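PDB 4JX0: hypothetical protein from Bacteroides fragilis, which is of unknown function but binds magnesium and joins an N-terminal BT_3987-like domain to a C-terminal domain of the F5/F8 type C kind. Local coordinates for residues Leu37-Tyr42 / Arg161-Tyr166; Ser68-Val73 / Glu121-Val126; Ile195-Asp200 / Asn226-Ile231; Val260-Pro265 / Thr295-Glu300. All blocks are in the same frame, centred on the assembly; numbering follows the deposited sequence.

Interaction 1 (Leu37-Tyr42 / Arg161-Tyr166)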
loop_
_atom_site.group_PDB
_atom_site.type_symbol
_atom_site.label_atom_id
_atom_site.label_comp_id
_atom_site.label_asym_id
_atom_site.label_seq_id
_atom_site.Cartn_x
_atom_site.Cartn_y
_atom_site.Cartn_z
ATOM N N LEU A 37 10.325 -28.140 -19.169
ATOM C CA LEU A 37 9.531 -26.920 -19.287
ATOM C C LEU A 37 10.124 -25.801 -18.463
ATOM O O LEU A 37 10.600 -26.049 -17.360
ATOM C CB LEU A 37 8.082 -27.176 -18.853
ATOM C CG LEU A 37 7.354 -28.298 -19.578
ATOM C CD1 LEU A 37 6.053 -28.627 -18.899
ATOM C CD2 LEU A 37 7.121 -27.951 -21.027
ATOM N N VAL A 38 10.095 -24.568 -19.010
ATOM C CA VAL A 38 10.546 -23.343 -18.339
ATOM C C VAL A 38 9.278 -22.543 -18.038
ATOM O O VAL A 38 8.455 -22.348 -18.930
ATOM C CB VAL A 38 11.572 -22.538 -19.172
ATOM C CG1 VAL A 38 12.073 -21.326 -18.399
ATOM C CG2 VAL A 38 12.740 -23.421 -19.590
ATOM N N TYR A 39 9.085 -22.123 -16.788
ATOM C CA TYR A 39 7.857 -21.428 -16.417
ATOM C C TYR A 39 8.077 -20.480 -15.243
ATOM O O TYR A 39 9.157 -20.453 -14.652
ATOM C CB TYR A 39 6.764 -22.471 -16.084
ATOM C CG TYR A 39 7.083 -23.363 -14.903
ATOM C CD1 TYR A 39 7.953 -24.439 -15.035
ATOM C CD2 TYR A 39 6.475 -23.170 -13.673
ATOM C CE1 TYR A 39 8.253 -25.261 -13.953
ATOM C CE2 TYR A 39 6.750 -23.998 -12.591
ATOM C CZ TYR A 39 7.632 -25.052 -12.737
ATOM O OH TYR A 39 7.934 -25.873 -11.673
ATOM N N LEU A 40 7.036 -19.700 -14.927
ATOM C CA LEU A 40 7.044 -18.714 -13.851
ATOM C C LEU A 40 6.637 -19.348 -12.507
ATOM O O LEU A 40 5.580 -19.982 -12.406
ATOM C CB LEU A 40 6.081 -17.551 -14.205
ATOM C CG LEU A 40 6.690 -16.208 -14.547
ATOM C CD1 LEU A 40 7.652 -16.323 -15.658
ATOM C CD2 LEU A 40 5.601 -15.235 -14.960
ATOM N N GLY A 41 7.465 -19.138 -11.487
ATOM C CA GLY A 41 7.204 -19.603 -10.130
ATOM C C GLY A 41 6.474 -18.540 -9.327
ATOM O O GLY A 41 6.991 -17.431 -9.167
ATOM N N TYR A 42 5.248 -18.840 -8.857
ATOM C CA TYR A 42 4.464 -17.892 -8.061
ATOM C C TYR A 42 3.350 -18.590 -7.298
ATOM O O TYR A 42 2.759 -19.547 -7.806
ATOM C CB TYR A 42 3.858 -16.777 -8.936
ATOM C CG TYR A 42 2.960 -17.263 -10.054
ATOM C CD1 TYR A 42 3.473 -17.531 -11.313
ATOM C CD2 TYR A 42 1.588 -17.405 -9.866
ATOM C CE1 TYR A 42 2.653 -17.970 -12.351
ATOM C CE2 TYR A 42 0.758 -17.852 -10.891
ATOM C CZ TYR A 42 1.299 -18.159 -12.129
ATOM O OH TYR A 42 0.498 -18.558 -13.178
ATOM N N ARG A 161 2.889 -24.228 -21.368
ATOM C CA ARG A 161 1.640 -23.698 -21.931
ATOM C C ARG A 161 1.007 -22.710 -20.935
ATOM O O ARG A 161 0.773 -21.545 -21.269
ATOM C CB ARG A 161 0.672 -24.854 -22.288
ATOM C CG ARG A 161 1.154 -25.671 -23.487
ATOM C CD ARG A 161 0.522 -27.045 -23.599
ATOM N NE ARG A 161 1.122 -27.813 -24.696
ATOM C CZ ARG A 161 0.779 -29.053 -25.046
ATOM N NH1 ARG A 161 -0.179 -29.699 -24.384
ATOM N NH2 ARG A 161 1.391 -29.658 -26.057
ATOM N N THR A 162 0.822 -23.178 -19.694
ATOM C CA THR A 162 0.315 -22.402 -18.565
ATOM C C THR A 162 1.503 -21.857 -17.758
ATOM O O THR A 162 2.631 -22.266 -18.011
ATOM C CB THR A 162 -0.559 -23.308 -17.711
ATOM O OG1 THR A 162 0.215 -24.451 -17.345
ATOM C CG2 THR A 162 -1.813 -23.755 -18.441
ATOM N N ARG A 163 1.256 -20.957 -16.794
ATOM C CA ARG A 163 2.286 -20.350 -15.929
ATOM C C ARG A 163 3.439 -19.683 -16.735
ATOM O O ARG A 163 4.594 -19.750 -16.325
ATOM C CB ARG A 163 2.846 -21.376 -14.918
ATOM C CG ARG A 163 1.797 -21.848 -13.934
ATOM C CD ARG A 163 2.321 -22.805 -12.886
ATOM N NE ARG A 163 1.348 -23.017 -11.807
ATOM C CZ ARG A 163 1.131 -22.188 -10.788
ATOM N NH1 ARG A 163 1.827 -21.059 -10.678
ATOM N NH2 ARG A 163 0.222 -22.485 -9.865
ATOM N N SER A 164 3.114 -19.035 -17.865
ATOM C CA SER A 164 4.084 -18.320 -18.707
ATOM C C SER A 164 3.796 -16.812 -18.794
ATOM O O SER A 164 4.616 -16.086 -19.361
ATOM C CB SER A 164 4.089 -18.900 -20.118
ATOM O OG SER A 164 2.808 -18.845 -20.727
ATOM N N SER A 165 2.644 -16.341 -18.260
ATOM C CA SER A 165 2.261 -14.931 -18.304
ATOM C C SER A 165 1.828 -14.438 -16.922
ATOM O O SER A 165 1.414 -15.239 -16.072
ATOM C CB SER A 165 1.142 -14.715 -19.316
ATOM O OG SER A 165 0.039 -15.573 -19.067
ATOM N N TYR A 166 1.955 -13.120 -16.701
ATOM C CA TYR A 166 1.616 -12.472 -15.432
ATOM C C TYR A 166 0.912 -11.138 -15.665
ATOM O O TYR A 166 1.172 -10.474 -16.668
ATOM C CB TYR A 166 2.885 -12.245 -14.609
ATOM C CG TYR A 166 2.648 -12.187 -13.121
ATOM C CD1 TYR A 166 2.324 -10.994 -12.496
ATOM C CD2 TYR A 166 2.827 -13.304 -12.327
ATOM C CE1 TYR A 166 2.139 -10.929 -11.120
ATOM C CE2 TYR A 166 2.675 -13.243 -10.948
ATOM C CZ TYR A 166 2.330 -12.055 -10.345
ATOM O OH TYR A 166 2.141 -12.057 -8.988
#
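Tyr42 has a partner on each face of its ring: the Arg163 guanidinium on one, the Tyr166 ring on the other. Arg163 NH1 lies 3.3 Å from Tyr42 CZ, offset toward the rim, and Arg163 CZ is 4.6 Å from the ring centroid, a cation-pi contact with the two planes 45° apart. The arginine suits this place because its chain, extended from CG to NE, passes its CG by Tyr42 OH before the charged end meets the ring; NH1 also makes a weak bond to Tyr42 O. From the opposite face Tyr166 brings its edge, CE2 4.1 Å from Tyr42 CG, in a T-shaped pair with planes at 88°. The well-packed part lies inward. Here Leu40 N donates a nearly straight hydrogen bond to Arg163 O (2.8 Å, 171°), and Leu40 CD2 meets Tyr166 CB at 4.1 Å, the two side chains crossing at about a right angle; Leu40 also packs on Leu148 and Tyr166 on Ile146. Tyrosine fits at 166 since its ring is buried beside Phe69 while its OH bonds to Thr48. The side toward solvent is polar instead: there the partly exposed Arg163 forms a salt bridge through NE with Asp24 of helix 23-31, which also bonds the exposed Thr162 OG1. The turn at 161-164 leads the chain past strand 36-41 into strand 165-174, in a domain consistent with the immunoglobulin-like beta sandwich of the E-set clan.

Interaction 2 (Ser68-Val73 / Glu121-Val126)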
loop_
_atom_site.group_PDB
_atom_site.type_symbol
_atom_site.label_atom_id
_atom_site.label_comp_id
_atom_site.label_asym_id
_atom_site.label_seq_id
_atom_site.Cartn_x
_atom_site.Cartn_y
_atom_site.Cartn_z
ATOM N N SER A 68 10.474 -8.640 -8.770
ATOM C CA SER A 68 11.323 -9.793 -9.065
ATOM C C SER A 68 10.450 -11.040 -9.236
ATOM O O SER A 68 9.656 -11.349 -8.351
ATOM C CB SER A 68 12.347 -9.990 -7.957
ATOM O OG SER A 68 13.354 -10.901 -8.362
ATOM N N PHE A 69 10.564 -11.723 -10.396
ATOM C CA PHE A 69 9.799 -12.927 -10.723
ATOM C C PHE A 69 10.701 -14.141 -10.767
ATOM O O PHE A 69 11.734 -14.091 -11.425
ATOM C CB PHE A 69 9.124 -12.766 -12.088
ATOM C CG PHE A 69 8.112 -11.657 -12.146
ATOM C CD1 PHE A 69 6.796 -11.876 -11.758
ATOM C CD2 PHE A 69 8.474 -10.390 -12.572
ATOM C CE1 PHE A 69 5.865 -10.850 -11.798
ATOM C CE2 PHE A 69 7.531 -9.367 -12.626
ATOM C CZ PHE A 69 6.237 -9.600 -12.226
ATOM N N LYS A 70 10.295 -15.240 -10.117
ATOM C CA LYS A 70 11.059 -16.492 -10.111
ATOM C C LYS A 70 10.786 -17.265 -11.402
ATOM O O LYS A 70 9.625 -17.370 -11.805
ATOM C CB LYS A 70 10.661 -17.337 -8.893
ATOM C CG LYS A 70 11.598 -18.498 -8.605
ATOM C CD LYS A 70 11.454 -19.019 -7.165
ATOM C CE LYS A 70 10.235 -19.885 -6.966
ATOM N NZ LYS A 70 10.086 -20.315 -5.552
ATOM N N VAL A 71 11.832 -17.783 -12.059
ATOM C CA VAL A 71 11.684 -18.560 -13.292
ATOM C C VAL A 71 12.227 -19.946 -13.022
ATOM O O VAL A 71 13.420 -20.076 -12.767
ATOM C CB VAL A 71 12.380 -17.904 -14.504
ATOM C CG1 VAL A 71 12.112 -18.704 -15.780
ATOM C CG2 VAL A 71 11.947 -16.450 -14.670
ATOM N N LYS A 72 11.366 -20.976 -13.073
ATOM C CA LYS A 72 11.752 -22.359 -12.803
ATOM C C LYS A 72 11.908 -23.183 -14.098
ATOM O O LYS A 72 11.305 -22.859 -15.115
ATOM C CB LYS A 72 10.686 -23.029 -11.909
ATOM C CG LYS A 72 10.487 -22.367 -10.549
ATOM C CD LYS A 72 9.292 -22.929 -9.774
ATOM C CE LYS A 72 9.575 -24.257 -9.124
ATOM N NZ LYS A 72 8.408 -24.752 -8.346
ATOM N N VAL A 73 12.708 -24.258 -14.029
ATOM C CA VAL A 73 12.884 -25.256 -15.088
ATOM C C VAL A 73 12.591 -26.603 -14.409
ATOM O O VAL A 73 12.950 -26.782 -13.240
ATOM C CB VAL A 73 14.252 -25.199 -15.821
ATOM C CG1 VAL A 73 15.413 -25.473 -14.883
ATOM C CG2 VAL A 73 14.283 -26.145 -17.019
ATOM N N GLU A 121 21.326 -25.423 -12.722
ATOM C CA GLU A 121 20.384 -24.716 -11.851
ATOM C C GLU A 121 18.945 -25.068 -12.193
ATOM O O GLU A 121 18.658 -25.483 -13.320
ATOM C CB GLU A 121 20.545 -23.191 -11.970
ATOM C CG GLU A 121 21.879 -22.641 -11.509
ATOM C CD GLU A 121 21.887 -21.129 -11.409
ATOM O OE1 GLU A 121 21.390 -20.470 -12.350
ATOM O OE2 GLU A 121 22.388 -20.602 -10.390
ATOM N N LEU A 122 18.045 -24.873 -11.217
ATOM C CA LEU A 122 16.606 -25.089 -11.362
ATOM C C LEU A 122 15.816 -23.768 -11.318
ATOM O O LEU A 122 14.639 -23.775 -11.678
ATOM C CB LEU A 122 16.082 -26.027 -10.262
ATOM C CG LEU A 122 16.433 -27.507 -10.401
ATOM C CD1 LEU A 122 16.093 -28.247 -9.130
ATOM C CD2 LEU A 122 15.709 -28.155 -11.581
ATOM N N GLU A 123 16.424 -22.654 -10.846
ATOM C CA GLU A 123 15.728 -21.374 -10.732
ATOM C C GLU A 123 16.623 -20.196 -11.086
ATOM O O GLU A 123 17.848 -20.287 -11.035
ATOM C CB GLU A 123 15.210 -21.152 -9.294
ATOM C CG GLU A 123 14.403 -22.296 -8.695
ATOM C CD GLU A 123 13.826 -22.034 -7.312
ATOM O OE1 GLU A 123 14.406 -21.212 -6.565
ATOM O OE2 GLU A 123 12.813 -22.681 -6.958
ATOM N N THR A 124 15.985 -19.076 -11.420
ATOM C CA THR A 124 16.635 -17.784 -11.662
ATOM C C THR A 124 15.566 -16.698 -11.414
ATOM O O THR A 124 14.436 -17.029 -11.034
ATOM C CB THR A 124 17.303 -17.711 -13.057
ATOM O OG1 THR A 124 18.261 -16.657 -13.049
ATOM C CG2 THR A 124 16.316 -17.475 -14.187
ATOM N N THR A 125 15.926 -15.425 -11.598
ATOM C CA THR A 125 14.984 -14.323 -11.433
ATOM C C THR A 125 15.099 -13.375 -12.615
ATOM O O THR A 125 16.186 -13.198 -13.172
ATOM C CB THR A 125 15.189 -13.555 -10.093
ATOM O OG1 THR A 125 16.543 -13.127 -9.976
ATOM C CG2 THR A 125 14.809 -14.375 -8.876
ATOM N N VAL A 126 13.968 -12.751 -12.968
ATOM C CA VAL A 126 13.861 -11.748 -14.022
ATOM C C VAL A 126 13.184 -10.543 -13.367
ATOM O O VAL A 126 12.271 -10.728 -12.561
ATOM C CB VAL A 126 13.143 -12.264 -15.287
ATOM C CG1 VAL A 126 13.996 -13.309 -15.991
ATOM C CG2 VAL A 126 11.771 -12.830 -14.968
#
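Val71 and Val126 meet through their CG2 methyls, and their first torsions explain it: Val71 has CG1 anti to the backbone N (chi1 -176°), which puts CG2 beside that N, whereas Val126 CG2 sits between its backbone N and carbonyl carbon. The methyls come to 3.6 Å, the side chains crossing at about a right angle, one step diagonal to the direct antiparallel pairs. On this face Thr124 turns its CG2 methyl to Val71 CB (4.0 Å), and Phe69 CB touches Val126 CG2 (3.9 Å); beta-branched residues suit the extended backbone and offer methyls to the buried layer formed with Val83, Leu85 and Leu148. Phe69 and Val126 exchange two backbone bonds, as do Val71 and Thr124, and Val73 N adds one more to Leu122 O. The face carrying Lys70, Lys72, Glu123 and Thr125 is polar. Lys70 CD lies 3.7 Å from Glu123 OE1, and the bend at chi3 (78°) carries CE toward OE2; the ammonium itself stays at a long salt-bridge distance, Lys70 NZ to Glu123 OE2 3.9 Å. Lys72 NZ is farther, 5.1 Å from Glu123 OE2, and has a weak ion pair with Glu22. The two lysines would at most slightly favour the charged form of this exposed carboxylate. Such long pairs imply modest electrostatic gain, and cohesion probably rests more on the five backbone bonds and the face of Phe69, Val71, Thr124 and Val126.

Interaction 3 (Ile195-Asp200 / Asn226-Ile231)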
loop_
_atom_site.group_PDB
_atom_site.type_symbol
_atom_site.label_atom_id
_atom_site.label_comp_id
_atom_site.label_asym_id
_atom_site.label_seq_id
_atom_site.Cartn_x
_atom_site.Cartn_y
_atom_site.Cartn_z
ATOM N N ILE A 195 -16.247 20.592 20.504
ATOM C CA ILE A 195 -16.037 19.447 19.611
ATOM C C ILE A 195 -16.930 18.267 20.035
ATOM O O ILE A 195 -17.119 18.028 21.225
ATOM C CB ILE A 195 -14.535 19.036 19.586
ATOM C CG1 ILE A 195 -13.691 20.146 18.940
ATOM C CG2 ILE A 195 -14.332 17.691 18.853
ATOM C CD1 ILE A 195 -12.193 19.864 18.904
ATOM N N SER A 196 -17.452 17.527 19.045
ATOM C CA SER A 196 -18.251 16.311 19.232
ATOM C C SER A 196 -17.457 15.160 18.615
ATOM O O SER A 196 -16.635 15.398 17.724
ATOM C CB SER A 196 -19.633 16.446 18.588
ATOM O OG SER A 196 -20.037 17.798 18.430
ATOM N N PHE A 197 -17.671 13.927 19.095
ATOM C CA PHE A 197 -16.938 12.762 18.610
ATOM C C PHE A 197 -17.860 11.628 18.207
ATOM O O PHE A 197 -18.898 11.409 18.834
ATOM C CB PHE A 197 -15.985 12.251 19.689
ATOM C CG PHE A 197 -14.993 13.269 20.186
ATOM C CD1 PHE A 197 -15.292 14.081 21.268
ATOM C CD2 PHE A 197 -13.749 13.395 19.592
ATOM C CE1 PHE A 197 -14.375 15.019 21.734
ATOM C CE2 PHE A 197 -12.837 14.346 20.049
ATOM C CZ PHE A 197 -13.158 15.155 21.115
ATOM N N LYS A 198 -17.452 10.883 17.176
ATOM C CA LYS A 198 -18.163 9.703 16.695
ATOM C C LYS A 198 -17.140 8.607 16.460
ATOM O O LYS A 198 -15.996 8.896 16.104
ATOM C CB LYS A 198 -18.979 10.008 15.424
ATOM C CG LYS A 198 -20.281 10.739 15.725
ATOM C CD LYS A 198 -21.145 10.993 14.483
ATOM C CE LYS A 198 -22.126 9.873 14.203
ATOM N NZ LYS A 198 -23.014 10.180 13.048
ATOM N N SER A 199 -17.527 7.359 16.711
ATOM C CA SER A 199 -16.649 6.211 16.513
ATOM C C SER A 199 -17.466 4.924 16.353
ATOM O O SER A 199 -18.575 4.816 16.883
ATOM C CB SER A 199 -15.688 6.072 17.687
ATOM O OG SER A 199 -14.837 4.952 17.511
ATOM N N ASP A 200 -16.903 3.945 15.634
ATOM C CA ASP A 200 -17.563 2.648 15.459
ATOM C C ASP A 200 -17.368 1.749 16.681
ATOM O O ASP A 200 -18.096 0.769 16.807
ATOM C CB ASP A 200 -17.072 1.921 14.201
ATOM C CG ASP A 200 -15.592 1.630 14.166
ATOM O OD1 ASP A 200 -14.818 2.406 14.783
ATOM O OD2 ASP A 200 -15.202 0.628 13.527
ATOM N N ASN A 226 -11.120 0.311 13.008
ATOM C CA ASN A 226 -11.744 1.306 13.886
ATOM C C ASN A 226 -11.286 2.701 13.507
ATOM O O ASN A 226 -10.188 2.866 12.963
ATOM C CB ASN A 226 -11.423 1.069 15.362
ATOM C CG ASN A 226 -11.839 -0.260 15.921
ATOM O OD1 ASN A 226 -11.041 -0.958 16.547
ATOM N ND2 ASN A 226 -13.099 -0.617 15.785
ATOM N N TYR A 227 -12.121 3.699 13.805
ATOM C CA TYR A 227 -11.815 5.098 13.520
ATOM C C TYR A 227 -12.310 6.004 14.646
ATOM O O TYR A 227 -13.119 5.591 15.484
ATOM C CB TYR A 227 -12.451 5.532 12.179
ATOM C CG TYR A 227 -13.966 5.440 12.160
ATOM C CD1 TYR A 227 -14.756 6.488 12.621
ATOM C CD2 TYR A 227 -14.607 4.295 11.702
ATOM C CE1 TYR A 227 -16.149 6.401 12.621
ATOM C CE2 TYR A 227 -15.997 4.203 11.682
ATOM C CZ TYR A 227 -16.767 5.254 12.154
ATOM O OH TYR A 227 -18.146 5.190 12.161
ATOM N N LEU A 228 -11.845 7.260 14.620
ATOM C CA LEU A 228 -12.253 8.308 15.548
ATOM C C LEU A 228 -12.528 9.565 14.750
ATOM O O LEU A 228 -11.593 10.087 14.140
ATOM C CB LEU A 228 -11.153 8.550 16.588
ATOM C CG LEU A 228 -11.329 9.748 17.531
ATOM C CD1 LEU A 228 -12.608 9.631 18.357
ATOM C CD2 LEU A 228 -10.127 9.895 18.424
ATOM N N THR A 229 -13.790 10.045 14.736
ATOM C CA THR A 229 -14.165 11.248 13.995
ATOM C C THR A 229 -14.294 12.432 14.934
ATOM O O THR A 229 -14.926 12.321 15.974
ATOM C CB THR A 229 -15.471 11.055 13.216
ATOM O OG1 THR A 229 -15.445 9.800 12.554
ATOM C CG2 THR A 229 -15.696 12.139 12.176
ATOM N N ILE A 230 -13.697 13.564 14.550
ATOM C CA ILE A 230 -13.751 14.841 15.264
ATOM C C ILE A 230 -14.747 15.671 14.495
ATOM O O ILE A 230 -14.531 15.880 13.303
ATOM C CB ILE A 230 -12.342 15.523 15.328
ATOM C CG1 ILE A 230 -11.470 14.918 16.443
ATOM C CG2 ILE A 230 -12.460 17.042 15.520
ATOM C CD1 ILE A 230 -11.205 13.476 16.318
ATOM N N ILE A 231 -15.822 16.144 15.139
ATOM C CA ILE A 231 -16.841 16.942 14.463
ATOM C C ILE A 231 -16.824 18.346 15.047
ATOM O O ILE A 231 -17.094 18.513 16.234
ATOM C CB ILE A 231 -18.233 16.271 14.590
ATOM C CG1 ILE A 231 -18.207 14.822 14.045
ATOM C CG2 ILE A 231 -19.297 17.088 13.852
ATOM C CD1 ILE A 231 -19.150 13.931 14.681
#
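Asp200 and Tyr227 close the end of an antiparallel pair at the edge of a five-stranded sheet, in a domain consistent with the beta sandwich of the F5/F8 type C (discoidin) family. Asp200 CG stands between its backbone N and carbonyl carbon (chi1 59°), and the carboxylate lies almost flat against the Tyr227 ring, planes 13° apart, with OD1 over one face. That OD1 accepts Tyr227 N at 3.1 Å on its syn side, 34° out of the carboxylate plane, while Asn226 ND2 gives OD2 a weak bond; a short acidic side chain is well placed to take both donors. Asn226 OD1 in turn accepts from Ser222 N and Asn223 N. On the inner face Phe197 lies beside Ile230, pointing the same way, its CE2 3.9 Å from Ile230 CG1 and its CD2 4.1 Å from Leu228 CD1, with Val316 of the second sheet beyond. On the outer face the aliphatic part of Lys198 crosses Ile231, whose CD1 touches Lys198 CG at 3.5 Å.

Interaction 4 (Val260-Pro265 / Thr295-Glu300)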
loop_
_atom_site.group_PDB
_atom_site.type_symbol
_atom_site.label_atom_id
_atom_site.label_comp_id
_atom_site.label_asym_id
_atom_site.label_seq_id
_atom_site.Cartn_x
_atom_site.Cartn_y
_atom_site.Cartn_z
ATOM N N VAL A 260 -4.854 10.485 8.288
ATOM C CA VAL A 260 -5.693 11.632 8.642
ATOM C C VAL A 260 -6.613 12.011 7.461
ATOM O O VAL A 260 -6.157 12.641 6.497
ATOM C CB VAL A 260 -4.823 12.840 9.094
ATOM C CG1 VAL A 260 -5.698 13.986 9.601
ATOM C CG2 VAL A 260 -3.823 12.423 10.163
HETATM N N MSE A 261 -7.918 11.660 7.568
HETATM C CA MSE A 261 -8.947 12.015 6.572
HETATM C C MSE A 261 -9.570 13.336 6.963
HETATM O O MSE A 261 -9.811 13.550 8.148
HETATM C CB MSE A 261 -10.059 10.958 6.511
HETATM C CG MSE A 261 -9.583 9.532 6.329
HETATM SE SE MSE A 261 -8.565 9.262 4.707
HETATM C CE MSE A 261 -9.931 9.646 3.402
ATOM N N VAL A 262 -9.870 14.205 5.999
ATOM C CA VAL A 262 -10.460 15.513 6.294
ATOM C C VAL A 262 -11.687 15.732 5.435
ATOM O O VAL A 262 -11.571 15.658 4.218
ATOM C CB VAL A 262 -9.415 16.622 6.051
ATOM C CG1 VAL A 262 -10.015 17.998 6.291
ATOM C CG2 VAL A 262 -8.185 16.413 6.926
ATOM N N GLU A 263 -12.848 16.045 6.064
ATOM C CA GLU A 263 -14.078 16.359 5.339
ATOM C C GLU A 263 -14.052 17.819 5.009
ATOM O O GLU A 263 -14.106 18.671 5.905
ATOM C CB GLU A 263 -15.357 16.017 6.123
ATOM C CG GLU A 263 -16.591 15.991 5.227
ATOM C CD GLU A 263 -17.924 15.826 5.931
ATOM O OE1 GLU A 263 -18.174 16.562 6.912
ATOM O OE2 GLU A 263 -18.742 15.000 5.466
ATOM N N THR A 264 -13.997 18.110 3.715
ATOM C CA THR A 264 -13.940 19.475 3.201
ATOM C C THR A 264 -15.334 20.150 3.298
ATOM O O THR A 264 -16.336 19.472 3.570
ATOM C CB THR A 264 -13.426 19.413 1.759
ATOM O OG1 THR A 264 -14.293 18.559 1.006
ATOM C CG2 THR A 264 -11.988 18.894 1.678
ATOM N N PRO A 265 -15.436 21.474 3.063
ATOM C CA PRO A 265 -16.757 22.128 3.145
ATOM C C PRO A 265 -17.800 21.597 2.143
ATOM O O PRO A 265 -18.992 21.664 2.443
ATOM C CB PRO A 265 -16.434 23.601 2.865
ATOM C CG PRO A 265 -14.985 23.753 3.230
ATOM C CD PRO A 265 -14.380 22.464 2.761
ATOM N N THR A 295 -14.846 20.663 8.255
ATOM C CA THR A 295 -16.013 20.457 9.107
ATOM C C THR A 295 -15.756 19.292 10.062
ATOM O O THR A 295 -16.178 19.350 11.219
ATOM C CB THR A 295 -17.245 20.216 8.235
ATOM O OG1 THR A 295 -16.958 19.189 7.280
ATOM C CG2 THR A 295 -17.676 21.467 7.508
ATOM N N LYS A 296 -15.084 18.230 9.570
ATOM C CA LYS A 296 -14.731 17.048 10.350
ATOM C C LYS A 296 -13.335 16.531 9.984
ATOM O O LYS A 296 -12.858 16.753 8.872
ATOM C CB LYS A 296 -15.736 15.903 10.111
ATOM C CG LYS A 296 -17.197 16.230 10.306
ATOM C CD LYS A 296 -18.050 15.001 10.016
ATOM C CE LYS A 296 -19.528 15.303 10.009
ATOM N NZ LYS A 296 -20.296 14.242 9.307
ATOM N N VAL A 297 -12.719 15.784 10.908
ATOM C CA VAL A 297 -11.421 15.116 10.720
ATOM C C VAL A 297 -11.582 13.702 11.283
ATOM O O VAL A 297 -12.146 13.555 12.365
ATOM C CB VAL A 297 -10.244 15.884 11.376
ATOM C CG1 VAL A 297 -8.928 15.128 11.207
ATOM C CG2 VAL A 297 -10.130 17.289 10.798
ATOM N N ARG A 298 -11.131 12.672 10.552
ATOM C CA ARG A 298 -11.275 11.273 10.957
ATOM C C ARG A 298 -9.929 10.567 10.936
ATOM O O ARG A 298 -9.260 10.522 9.901
ATOM C CB ARG A 298 -12.281 10.543 10.035
ATOM C CG ARG A 298 -12.534 9.067 10.360
ATOM C CD ARG A 298 -13.547 8.458 9.411
ATOM N NE ARG A 298 -14.892 8.982 9.658
ATOM C CZ ARG A 298 -15.976 8.678 8.947
ATOM N NH1 ARG A 298 -15.894 7.838 7.917
ATOM N NH2 ARG A 298 -17.154 9.212 9.260
ATOM N N PHE A 299 -9.558 9.969 12.068
ATOM C CA PHE A 299 -8.308 9.235 12.208
ATOM C C PHE A 299 -8.588 7.770 11.951
ATOM O O PHE A 299 -9.491 7.217 12.580
ATOM C CB PHE A 299 -7.724 9.446 13.605
ATOM C CG PHE A 299 -7.400 10.893 13.875
ATOM C CD1 PHE A 299 -6.280 11.485 13.312
ATOM C CD2 PHE A 299 -8.204 11.661 14.703
ATOM C CE1 PHE A 299 -5.975 12.818 13.566
ATOM C CE2 PHE A 299 -7.904 12.999 14.942
ATOM C CZ PHE A 299 -6.797 13.570 14.367
ATOM N N GLU A 300 -7.858 7.155 11.007
ATOM C CA GLU A 300 -8.037 5.752 10.626
ATOM C C GLU A 300 -6.713 5.001 10.685
ATOM O O GLU A 300 -5.653 5.616 10.730
ATOM C CB GLU A 300 -8.600 5.659 9.190
ATOM C CG GLU A 300 -9.888 6.426 8.957
ATOM C CD GLU A 300 -10.403 6.369 7.533
ATOM O OE1 GLU A 300 -9.570 6.316 6.600
ATOM O OE2 GLU A 300 -11.640 6.423 7.348
#
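The Phe299 ring meets Val260 through CE1 and CD1, with CE1 4.0 Å from Val260 CG2, the two side chains lying side by side and pointing the same way. Two carboxylates are the other flat groups that touch across the strands. Glu300 turns OE1 to the selenomethionine Met261, beside its CG and SE, while the charge of OE1 is paired with Arg259. Glu263 OE1 lies 2.9 Å from Thr295 OG1, and that hydroxyl is also 3.2 Å from Glu263 O. With CG anti to the backbone N (chi1 -164°) and the chain extended beyond it, Glu263 runs alongside Lys296, whose methylene CD is 3.5 Å from OE1, though Lys296 NZ remains at a long salt-bridge distance of 4.0 Å. Long polar chains suit these two partly exposed positions, since their aliphatic parts can lie against each other. On the face of Val260 and Val297 small branched side chains pack inward, CG1 to CG1 at 3.8 Å. Met261 and Arg298 exchange two backbone bonds, and Glu263 N binds Lys296 O. Arg298 reaches away to Thr229 OG1 and makes cation-pi contacts with Tyr227 and Trp269. In the sheet, strand 296-304 is flanked by strand 227-232 and strand 255-263 by strand 269-276, and the valine-phenylalanine face packs on strands 283-294 and 235-244 of the facing sheet; the chain turns the corner between the sheets at Thr295.

Overall arrangement
From the N terminus, strand 36-41 opens the loop that interaction 1 closes 119 residues later, where the chain turns into strand 165-174. Interaction 2 nests inside that loop, pairing strands 66-73 and 123-130; the two contacts touch, because strand 66-73 lies next to 36-41 in the same sheet. Interactions 3 and 4 follow in series in the C-terminal domain, closing shorter loops, with 25 and 29 residues between their segments. They too are adjacent, since strand 227-232 pairs with 296-304, giving the order 196-199, 227-232, 296-304, 255-263. The two pairs lie on opposite sides of the chain's centre, with the centres of interactions 1 and 3 about 49 Å apart: the first pair belongs to the N-terminal part, the second to the C-terminal domain.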